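Local coordinates for protein epidermin leader peptide processing serine protease EpiP (Staphylococcus aureus subsp. aureus, PDB 3QFH) that is a subtilisin-like serine endopeptidase that probably cleaves the leader peptide from the precursor of the lantibiotic epidermin, at residues K271-A276 against G391-I396. Numbering follows the deposited sequence.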
ATOM      1  N   LYS A 271      -3.767 -13.838  -9.716  1.00 31.50           N
ATOM      2  CA  LYS A 271      -3.268 -13.031 -10.830  1.00 32.17           C
ATOM      3  C   LYS A 271      -3.347 -11.534 -10.550  1.00 31.54           C
ATOM      4  O   LYS A 271      -3.661 -10.764 -11.462  1.00 31.79           O
ATOM      5  CB  LYS A 271      -4.015 -13.330 -12.146  1.00 33.82           C
ATOM      6  CG  LYS A 271      -4.115 -14.810 -12.527  1.00 38.30           C
ATOM      7  CD  LYS A 271      -2.767 -15.424 -12.769  1.00 41.14           C
ATOM      8  CE  LYS A 271      -2.902 -16.879 -13.247  1.00 44.88           C
ATOM      9  NZ  LYS A 271      -1.580 -17.479 -13.524  1.00 46.05           N
ATOM     10  N   SER A 272      -3.111 -11.132  -9.298  1.00 28.79           N
ATOM     11  CA  SER A 272      -3.051  -9.727  -8.943  1.00 30.27           C
ATOM     12  C   SER A 272      -1.619  -9.438  -8.535  1.00 30.42           C
ATOM     13  O   SER A 272      -0.931 -10.319  -7.998  1.00 32.06           O
ATOM     14  CB  SER A 272      -3.969  -9.360  -7.786  1.00 30.09           C
ATOM     15  OG  SER A 272      -5.328  -9.516  -8.130  1.00 32.71           O
ATOM     16  N   ILE A 273      -1.174  -8.228  -8.832  1.00 28.41           N
ATOM     17  CA  ILE A 273       0.153  -7.756  -8.469  1.00 28.35           C
ATOM     18  C   ILE A 273      -0.027  -6.856  -7.252  1.00 27.69           C
ATOM     19  O   ILE A 273      -0.937  -6.007  -7.236  1.00 24.90           O
ATOM     20  CB  ILE A 273       0.764  -6.855  -9.607  1.00 28.35           C
ATOM     21  CG1 ILE A 273       0.698  -7.549 -10.967  1.00 29.40           C
ATOM     22  CG2 ILE A 273       2.188  -6.433  -9.262  1.00 28.60           C
ATOM     23  CD1 ILE A 273       1.097  -6.638 -12.133  1.00 27.92           C
ATOM     24  N   VAL A 274       0.852  -7.009  -6.261  1.00 27.89           N
ATOM     25  CA  VAL A 274       0.847  -6.189  -5.062  1.00 26.42           C
ATOM     26  C   VAL A 274       2.029  -5.213  -5.122  1.00 25.63           C
ATOM     27  O   VAL A 274       3.197  -5.623  -5.271  1.00 26.75           O
ATOM     28  CB  VAL A 274       0.944  -7.061  -3.786  1.00 28.70           C
ATOM     29  CG1 VAL A 274       1.111  -6.174  -2.520  1.00 28.82           C
ATOM     30  CG2 VAL A 274      -0.277  -7.972  -3.643  1.00 27.00           C
ATOM     31  N   VAL A 275       1.719  -3.924  -5.029  1.00 24.19           N
ATOM     32  CA  VAL A 275       2.707  -2.851  -5.042  1.00 23.69           C
ATOM     33  C   VAL A 275       2.715  -2.201  -3.655  1.00 23.51           C
ATOM     34  O   VAL A 275       1.688  -1.718  -3.174  1.00 23.07           O
ATOM     35  CB  VAL A 275       2.351  -1.794  -6.093  1.00 24.47           C
ATOM     36  CG1 VAL A 275       3.465  -0.709  -6.185  1.00 23.05           C
ATOM     37  CG2 VAL A 275       2.100  -2.479  -7.447  1.00 25.25           C
ATOM     38  N   ALA A 276       3.881  -2.146  -3.043  1.00 23.18           N
ATOM     39  CA  ALA A 276       4.000  -1.672  -1.702  1.00 25.03           C
ATOM     40  C   ALA A 276       4.987  -0.518  -1.597  1.00 25.68           C
ATOM     41  O   ALA A 276       6.011  -0.494  -2.270  1.00 25.15           O
ATOM     42  CB  ALA A 276       4.470  -2.830  -0.811  1.00 25.19           C
ATOM     43  N   GLY A 391      -0.506   2.641 -10.980  1.00 21.79           N
ATOM     44  CA  GLY A 391      -1.175   3.148 -12.179  1.00 22.32           C
ATOM     45  C   GLY A 391      -0.492   2.717 -13.464  1.00 21.97           C
ATOM     46  O   GLY A 391      -1.156   2.320 -14.425  1.00 22.61           O
ATOM     47  N   ALA A 392       0.843   2.787 -13.476  1.00 21.73           N
ATOM     48  CA  ALA A 392       1.638   2.395 -14.630  1.00 20.94           C
ATOM     49  C   ALA A 392       1.419   0.922 -14.986  1.00 23.71           C
ATOM     50  O   ALA A 392       1.243   0.566 -16.180  1.00 22.46           O
ATOM     51  CB  ALA A 392       3.152   2.690 -14.375  1.00 21.48           C
ATOM     52  N   LEU A 393       1.403   0.053 -13.967  1.00 24.05           N
ATOM     53  CA  LEU A 393       1.149  -1.379 -14.208  1.00 23.84           C
ATOM     54  C   LEU A 393      -0.229  -1.624 -14.796  1.00 25.57           C
ATOM     55  O   LEU A 393      -0.408  -2.539 -15.628  1.00 27.19           O
ATOM     56  CB  LEU A 393       1.322  -2.179 -12.928  1.00 24.36           C
ATOM     57  CG  LEU A 393       2.766  -2.389 -12.474  1.00 23.49           C
ATOM     58  CD1 LEU A 393       2.814  -2.785 -11.018  1.00 24.35           C
ATOM     59  CD2 LEU A 393       3.437  -3.453 -13.355  1.00 25.69           C
ATOM     60  N   ALA A 394      -1.217  -0.841 -14.365  1.00 25.12           N
ATOM     61  CA  ALA A 394      -2.555  -0.976 -14.925  1.00 25.17           C
ATOM     62  C   ALA A 394      -2.510  -0.620 -16.413  1.00 24.04           C
ATOM     63  O   ALA A 394      -3.126  -1.301 -17.257  1.00 24.45           O
ATOM     64  CB  ALA A 394      -3.566  -0.102 -14.179  1.00 24.75           C
ATOM     65  N   LEU A 395      -1.778   0.430 -16.742  1.00 24.05           N
ATOM     66  CA  LEU A 395      -1.632   0.858 -18.149  1.00 24.79           C
ATOM     67  C   LEU A 395      -0.930  -0.186 -19.004  1.00 24.05           C
ATOM     68  O   LEU A 395      -1.324  -0.437 -20.147  1.00 26.05           O
ATOM     69  CB  LEU A 395      -0.866   2.169 -18.238  1.00 23.37           C
ATOM     70  CG  LEU A 395      -1.508   3.424 -17.633  1.00 26.15           C
ATOM     71  CD1 LEU A 395      -0.558   4.618 -17.783  1.00 24.70           C
ATOM     72  CD2 LEU A 395      -2.854   3.696 -18.299  1.00 26.11           C
ATOM     73  N   ILE A 396       0.114  -0.788 -18.446  1.00 24.17           N
ATOM     74  CA  ILE A 396       0.907  -1.797 -19.140  1.00 25.14           C
ATOM     75  C   ILE A 396       0.081  -3.066 -19.405  1.00 25.11           C
ATOM     76  O   ILE A 396       0.112  -3.629 -20.499  1.00 25.12           O
ATOM     77  CB  ILE A 396       2.186  -2.121 -18.345  1.00 24.77           C
ATOM     78  CG1 ILE A 396       3.139  -0.922 -18.402  1.00 24.63           C
ATOM     79  CG2 ILE A 396       2.867  -3.373 -18.918  1.00 24.78           C
ATOM     80  CD1 ILE A 396       4.230  -0.946 -17.312  1.00 27.47           C
TER
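Leu393 reaches from helix 382-400 to the parallel beta-sheet of the subtilisin-like alpha/beta fold and sets its two methyl groups against Ile273 and Val275 of strand 273-277. These two strand residues, two positions apart, both project toward the helix, whereas Val274 between them points away. CD1 of Leu393 serves both neighbours: it lies 3.7 Å from CG2 of Val275 and 4.1 Å from CG2 of Ile273. The other branch, CD2, meets the far end of the isoleucine, 4.1 Å from Ile273 CD1. Ile273 is therefore touched at two separate methyls and Val275 at one, and in both pairs the side chains run at a slant to each other. In Leu393 CG stands anti to the carbonyl carbon (chi1 -74°), which carries the fork out from the helix to the strand. CA of Ile273 and CA of Leu393 are 8.6 Å apart, a distance the side chains fill, and no hydrogen bond crosses it. Further side chains close round the contact: Val389 of helix 382-400 also packs on Val275, while Ile410 and Leu413 of helix 406-416 touch Ile273 and Leu393 respectively. Helix 382-400 also carries Ser383, which with His177 and Asp130 probably forms the catalytic triad of a subtilase. In Val275, CG2 lies anti to the carbonyl carbon and is the methyl that meets Leu393 CD1.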